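The same site in two structures of thermospermine synthase from Medicago truncatula, which probably transfers an aminopropyl group from decarboxylated S-adenosylmethionine to spermidine, yielding thermospermine and 5'-methylthioadenosine: PDB 6BQ5 (chain A, 1.80 Å), residues Ile161-Ala166 and Cys191-Thr196, and PDB 6BQ6 (chain B, 1.65 Å), residues Ile161-Ala166 and Cys191-Thr196. Structure 2 is superposed on structure 1 by the backbone atoms of these residues (RMSD 0.33 Å); each is numbered along its deposited sequence.

Structure 1 (6BQ5); sequences INDAKA and CYKLYT. With MTA (5'-deoxy-5'-methylthioadenosine), chain C.
The carboxylate of Asp163 is gripped from both faces at OD2: Lys193 NZ makes a salt bridge from one side (3.2 Å), and Ala166 N donates from the other (3.1 Å). OD1 takes the adenine N6 of MTA at 2.8 Å, while Ala164 N donates to N1, so both read the base. Asp163 is thereby also the N-cap of helix 164-169, which follows the edge strand 157-161 of the Rossmann-like sheet; residues 191-196 belong to the loop before helix 197-204. Leu194, with chi2 at 96°, sets CD2 3.9 Å from Ala164 CB and 4.1 Å from Lys165 CB. Lys165 crosses Lys193 at an angle, CD to CD 4.0 Å; its chain bends at chi4 (-53°) and NZ pairs with Glu169. Cys191 SG lies 3.3 Å from MTA N7.

Structure 2 (6BQ6); sequences INDAKA and CYKLYT.
Lys193 NZ reaches the carboxylate of Asp163 on the syn side of OD1, 33° out of its plane, in a salt bridge of 2.8 Å. The other oxygen, OD2, accepts from Ala166 N through its anti lone pair at 3.0 Å, the bond by which Asp163 caps the helix. The carboxylate is thus held by Lys193 from the loop and by Ala166 N at the helix start. Leu194, with chi2 at 172°, places CD1 4.2 Å from Ala164 CB and CD2 3.7 Å from Lys165 CB, so that the leucine packs on the start of the helix. Lys165 crosses Lys193 at an angle, CD to CD 4.2 Å; its chain bends at chi4 (85°) and NZ pairs with Glu169. Asp163, Ala164 and Cys191 are adenosine-binding residues of this protein, although no adenosine is bound to this chain in the model.

Structure 1 against structure 2
Lys165(A) and Lys165(B) run different courses toward their ends, the chains differing at their last two torsions. The NZ atoms stand 1.2 Å apart after superposition, yet CD of Lys165(B) comes near the place of CE of Lys165(A), so the methylene chain fills part of the same volume by another route. The touch on the other lysine survives: CD of Lys165(A) is 4.0 Å from CD of Lys193(A), and CD of Lys165(B) 4.2 Å from CD of Lys193(B).

The models of Leu194(A) and Leu194(B) differ in the turn of the isopropyl end, chi2 96° against 172°, and both methyl places of Leu194(A) are left. The leucine still packs on the helix start: CD2 of Leu194(A) and CD2 of Leu194(B) each lie 3.7 Å from the N of their own Lys165(A) or Lys165(B).

The carboxylate of Asp163(B) is twisted by about 39° about its last bond relative to Asp163(A). In structure 1 Asp163(A) OD1 accepts from MTA N6 and Ala164(A) N donates to MTA N1; MTA is absent from structure 2, and these bonds to the base with it. The bond from MTA N6 may be one reason for the twist, though the two crystals differ in more than one thing. In structure 2 thermospermine occupies this place wholly or in part, so neither site is empty.

Two bonds of the carboxylate are found in both structures. The salt bridge of Asp163(A) with Lys193(A) recurs between Asp163(B) and Lys193(B), and the capping bond of Ala166(A) N to Asp163(A) recurs from Ala166(B) N to Asp163(B). The CA atoms that can be compared coincide within the error, and the side chain of Cys191(A) keeps its place in Cys191(B).

Structure 1 (6BQ5)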
# COMPACT_ATOMS: atom_id res chain seq x y z
N ILE A 161 35.23 17.47 -8.85
CA ILE A 161 33.90 17.55 -9.44
C ILE A 161 34.01 17.55 -10.96
O ILE A 161 34.23 18.58 -11.58
CB ILE A 161 33.12 18.79 -8.94
CG1 ILE A 161 33.06 18.79 -7.41
CG2 ILE A 161 31.73 18.84 -9.57
CD1 ILE A 161 32.49 17.49 -6.80
N ASN A 162 33.86 16.39 -11.57
CA ASN A 162 33.94 16.27 -13.03
C ASN A 162 33.32 14.97 -13.55
O ASN A 162 33.06 14.05 -12.79
CB ASN A 162 35.41 16.33 -13.44
CG ASN A 162 35.60 16.68 -14.90
OD1 ASN A 162 34.65 16.94 -15.65
ND2 ASN A 162 36.84 16.66 -15.32
N ASP A 163 33.06 14.92 -14.86
CA ASP A 163 32.84 13.64 -15.53
C ASP A 163 34.16 12.81 -15.40
O ASP A 163 35.24 13.27 -15.77
CB ASP A 163 32.37 13.86 -16.98
CG ASP A 163 32.53 12.64 -17.85
OD1 ASP A 163 32.30 11.53 -17.35
OD2 ASP A 163 33.00 12.77 -19.00
N ALA A 164 34.07 11.58 -14.87
CA ALA A 164 35.27 10.77 -14.64
C ALA A 164 35.99 10.38 -15.94
O ALA A 164 37.19 10.15 -15.93
CB ALA A 164 34.94 9.52 -13.83
N LYS A 165 35.25 10.29 -17.04
CA LYS A 165 35.83 10.00 -18.34
C LYS A 165 36.69 11.19 -18.80
O LYS A 165 37.88 11.02 -19.07
CB LYS A 165 34.73 9.67 -19.37
CG LYS A 165 35.20 9.42 -20.80
CD LYS A 165 34.02 9.07 -21.71
CE LYS A 165 34.48 8.44 -23.03
NZ LYS A 165 35.51 9.30 -23.71
N ALA A 166 36.10 12.38 -18.87
CA ALA A 166 36.87 13.60 -19.19
C ALA A 166 38.06 13.74 -18.26
O ALA A 166 39.19 13.91 -18.72
CB ALA A 166 36.00 14.85 -19.12
N CYS A 191 25.85 7.33 -17.85
CA CYS A 191 26.99 6.48 -17.42
C CYS A 191 27.42 5.44 -18.46
O CYS A 191 28.49 4.83 -18.31
CB CYS A 191 26.64 5.80 -16.08
SG CYS A 191 26.49 6.97 -14.68
N TYR A 192 26.61 5.24 -19.52
CA TYR A 192 26.83 4.20 -20.54
C TYR A 192 28.24 4.19 -21.05
O TYR A 192 28.86 3.14 -21.19
CB TYR A 192 25.88 4.37 -21.75
CG TYR A 192 26.07 3.29 -22.77
CD1 TYR A 192 25.44 2.07 -22.61
CD2 TYR A 192 26.95 3.45 -23.83
CE1 TYR A 192 25.65 1.04 -23.50
CE2 TYR A 192 27.17 2.41 -24.73
CZ TYR A 192 26.51 1.20 -24.56
OH TYR A 192 26.69 0.14 -25.42
N LYS A 193 28.74 5.38 -21.36
CA LYS A 193 30.04 5.53 -21.98
C LYS A 193 31.21 5.12 -21.08
O LYS A 193 32.32 5.01 -21.58
CB LYS A 193 30.24 6.99 -22.46
CG LYS A 193 30.42 7.96 -21.32
CD LYS A 193 30.08 9.41 -21.65
CE LYS A 193 30.40 10.29 -20.45
NZ LYS A 193 30.62 11.70 -20.88
N LEU A 194 30.99 4.96 -19.77
CA LEU A 194 32.04 4.50 -18.85
C LEU A 194 32.05 2.97 -18.66
O LEU A 194 32.69 2.49 -17.73
CB LEU A 194 31.97 5.24 -17.50
CG LEU A 194 32.22 6.77 -17.60
CD1 LEU A 194 30.92 7.55 -17.68
CD2 LEU A 194 33.09 7.34 -16.47
N TYR A 195 31.35 2.24 -19.55
CA TYR A 195 31.31 0.77 -19.59
C TYR A 195 31.65 0.16 -20.98
O TYR A 195 31.53 -1.06 -21.19
CB TYR A 195 29.92 0.25 -19.15
CG TYR A 195 29.55 0.52 -17.70
CD1 TYR A 195 28.97 1.73 -17.34
CD2 TYR A 195 29.77 -0.42 -16.71
CE1 TYR A 195 28.61 1.99 -16.05
CE2 TYR A 195 29.42 -0.15 -15.38
CZ TYR A 195 28.83 1.06 -15.06
OH TYR A 195 28.43 1.39 -13.80
N THR A 196 32.11 0.99 -21.93
CA THR A 196 32.34 0.51 -23.32
C THR A 196 33.75 -0.08 -23.47
O THR A 196 34.64 0.25 -22.71
CB THR A 196 32.15 1.66 -24.35
OG1 THR A 196 33.10 2.68 -24.08
CG2 THR A 196 30.77 2.25 -24.23
CS MTA C . 23.78 6.91 -8.71
S5' MTA C . 25.06 7.25 -9.85
C5' MTA C . 26.42 7.12 -8.74
C4' MTA C . 27.24 8.40 -8.78
O4' MTA C . 27.80 8.59 -10.07
C2' MTA C . 26.54 10.52 -9.73
O2' MTA C . 26.61 11.90 -9.36
C3' MTA C . 26.42 9.66 -8.49
O3' MTA C . 26.93 10.26 -7.30
C1' MTA C . 27.83 10.00 -10.33
N9 MTA C . 28.03 10.08 -11.78
C8 MTA C . 27.15 9.86 -12.77
N7 MTA C . 27.76 9.96 -13.98
C5 MTA C . 29.05 10.24 -13.74
C6 MTA C . 30.23 10.50 -14.56
N6 MTA C . 30.14 10.45 -15.91
N1 MTA C . 31.39 10.74 -13.92
C2 MTA C . 31.48 10.79 -12.57
N3 MTA C . 30.43 10.58 -11.75
C4 MTA C . 29.22 10.32 -12.30

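Structure 2 (6BQ6)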
# COMPACT_ATOMS: atom_id res chain seq x y z
N ILE B 161 34.82 17.18 -8.94
CA ILE B 161 33.51 17.20 -9.57
C ILE B 161 33.70 17.26 -11.07
O ILE B 161 34.06 18.30 -11.63
CB ILE B 161 32.64 18.39 -9.08
CG1 ILE B 161 32.55 18.39 -7.52
CG2 ILE B 161 31.26 18.27 -9.73
CD1 ILE B 161 31.98 17.12 -6.90
N ASN B 162 33.50 16.12 -11.73
CA ASN B 162 33.72 16.00 -13.17
C ASN B 162 33.16 14.70 -13.65
O ASN B 162 32.85 13.78 -12.86
CB ASN B 162 35.24 16.14 -13.50
CG ASN B 162 35.53 16.63 -14.93
OD1 ASN B 162 34.62 17.01 -15.68
ND2 ASN B 162 36.82 16.61 -15.32
N ASP B 163 33.00 14.66 -14.96
CA ASP B 163 32.81 13.42 -15.70
C ASP B 163 34.10 12.62 -15.58
O ASP B 163 35.15 13.16 -15.84
CB ASP B 163 32.60 13.77 -17.16
CG ASP B 163 32.45 12.55 -18.01
OD1 ASP B 163 31.36 11.97 -18.01
OD2 ASP B 163 33.42 12.16 -18.69
N ALA B 164 34.02 11.35 -15.18
CA ALA B 164 35.21 10.53 -14.97
C ALA B 164 36.03 10.32 -16.25
O ALA B 164 37.26 10.26 -16.18
CB ALA B 164 34.85 9.19 -14.33
N LYS B 165 35.39 10.22 -17.43
CA LYS B 165 36.15 10.07 -18.68
C LYS B 165 36.97 11.29 -18.95
O LYS B 165 38.15 11.18 -19.30
CB LYS B 165 35.23 9.75 -19.91
CG LYS B 165 35.98 9.66 -21.23
CD LYS B 165 35.02 9.34 -22.38
CE LYS B 165 35.54 9.81 -23.74
NZ LYS B 165 36.42 8.80 -24.34
N ALA B 166 36.36 12.45 -18.83
CA ALA B 166 37.08 13.71 -19.01
C ALA B 166 38.21 13.86 -18.03
O ALA B 166 39.32 14.28 -18.41
CB ALA B 166 36.11 14.88 -18.85
N CYS B 191 26.27 7.71 -17.66
CA CYS B 191 27.26 6.70 -17.24
C CYS B 191 27.63 5.72 -18.29
O CYS B 191 28.64 5.04 -18.15
CB CYS B 191 26.72 5.88 -16.07
SG CYS B 191 26.51 6.97 -14.70
N TYR B 192 26.78 5.55 -19.30
CA TYR B 192 26.88 4.45 -20.22
C TYR B 192 28.28 4.39 -20.85
O TYR B 192 28.85 3.31 -21.03
CB TYR B 192 25.81 4.57 -21.32
CG TYR B 192 25.97 3.50 -22.33
CD1 TYR B 192 26.76 3.69 -23.46
CD2 TYR B 192 25.35 2.26 -22.16
CE1 TYR B 192 26.95 2.70 -24.39
CE2 TYR B 192 25.50 1.26 -23.12
CZ TYR B 192 26.32 1.49 -24.21
OH TYR B 192 26.50 0.53 -25.13
N LYS B 193 28.81 5.55 -21.19
CA LYS B 193 30.11 5.58 -21.85
C LYS B 193 31.26 5.01 -21.02
O LYS B 193 32.29 4.60 -21.57
CB LYS B 193 30.44 6.98 -22.34
CG LYS B 193 30.64 7.99 -21.23
CD LYS B 193 30.90 9.34 -21.87
CE LYS B 193 31.28 10.35 -20.81
NZ LYS B 193 30.07 10.94 -20.21
N LEU B 194 31.08 4.98 -19.70
CA LEU B 194 32.09 4.48 -18.80
C LEU B 194 32.07 2.95 -18.65
O LEU B 194 32.78 2.41 -17.81
CB LEU B 194 31.94 5.16 -17.46
CG LEU B 194 31.95 6.70 -17.53
CD1 LEU B 194 31.61 7.36 -16.18
CD2 LEU B 194 33.22 7.27 -18.02
N TYR B 195 31.27 2.28 -19.47
CA TYR B 195 31.18 0.82 -19.49
C TYR B 195 31.51 0.27 -20.89
O TYR B 195 31.39 -0.91 -21.13
CB TYR B 195 29.77 0.37 -19.09
CG TYR B 195 29.37 0.65 -17.68
CD1 TYR B 195 28.75 1.83 -17.33
CD2 TYR B 195 29.54 -0.31 -16.71
CE1 TYR B 195 28.34 2.07 -16.01
CE2 TYR B 195 29.16 -0.07 -15.40
CZ TYR B 195 28.53 1.09 -15.06
OH TYR B 195 28.15 1.25 -13.78
N THR B 196 31.96 1.13 -21.81
CA THR B 196 32.20 0.62 -23.15
C THR B 196 33.62 0.03 -23.30
O THR B 196 34.57 0.45 -22.61
CB THR B 196 31.99 1.71 -24.22
OG1 THR B 196 32.88 2.79 -23.97
CG2 THR B 196 30.59 2.22 -24.18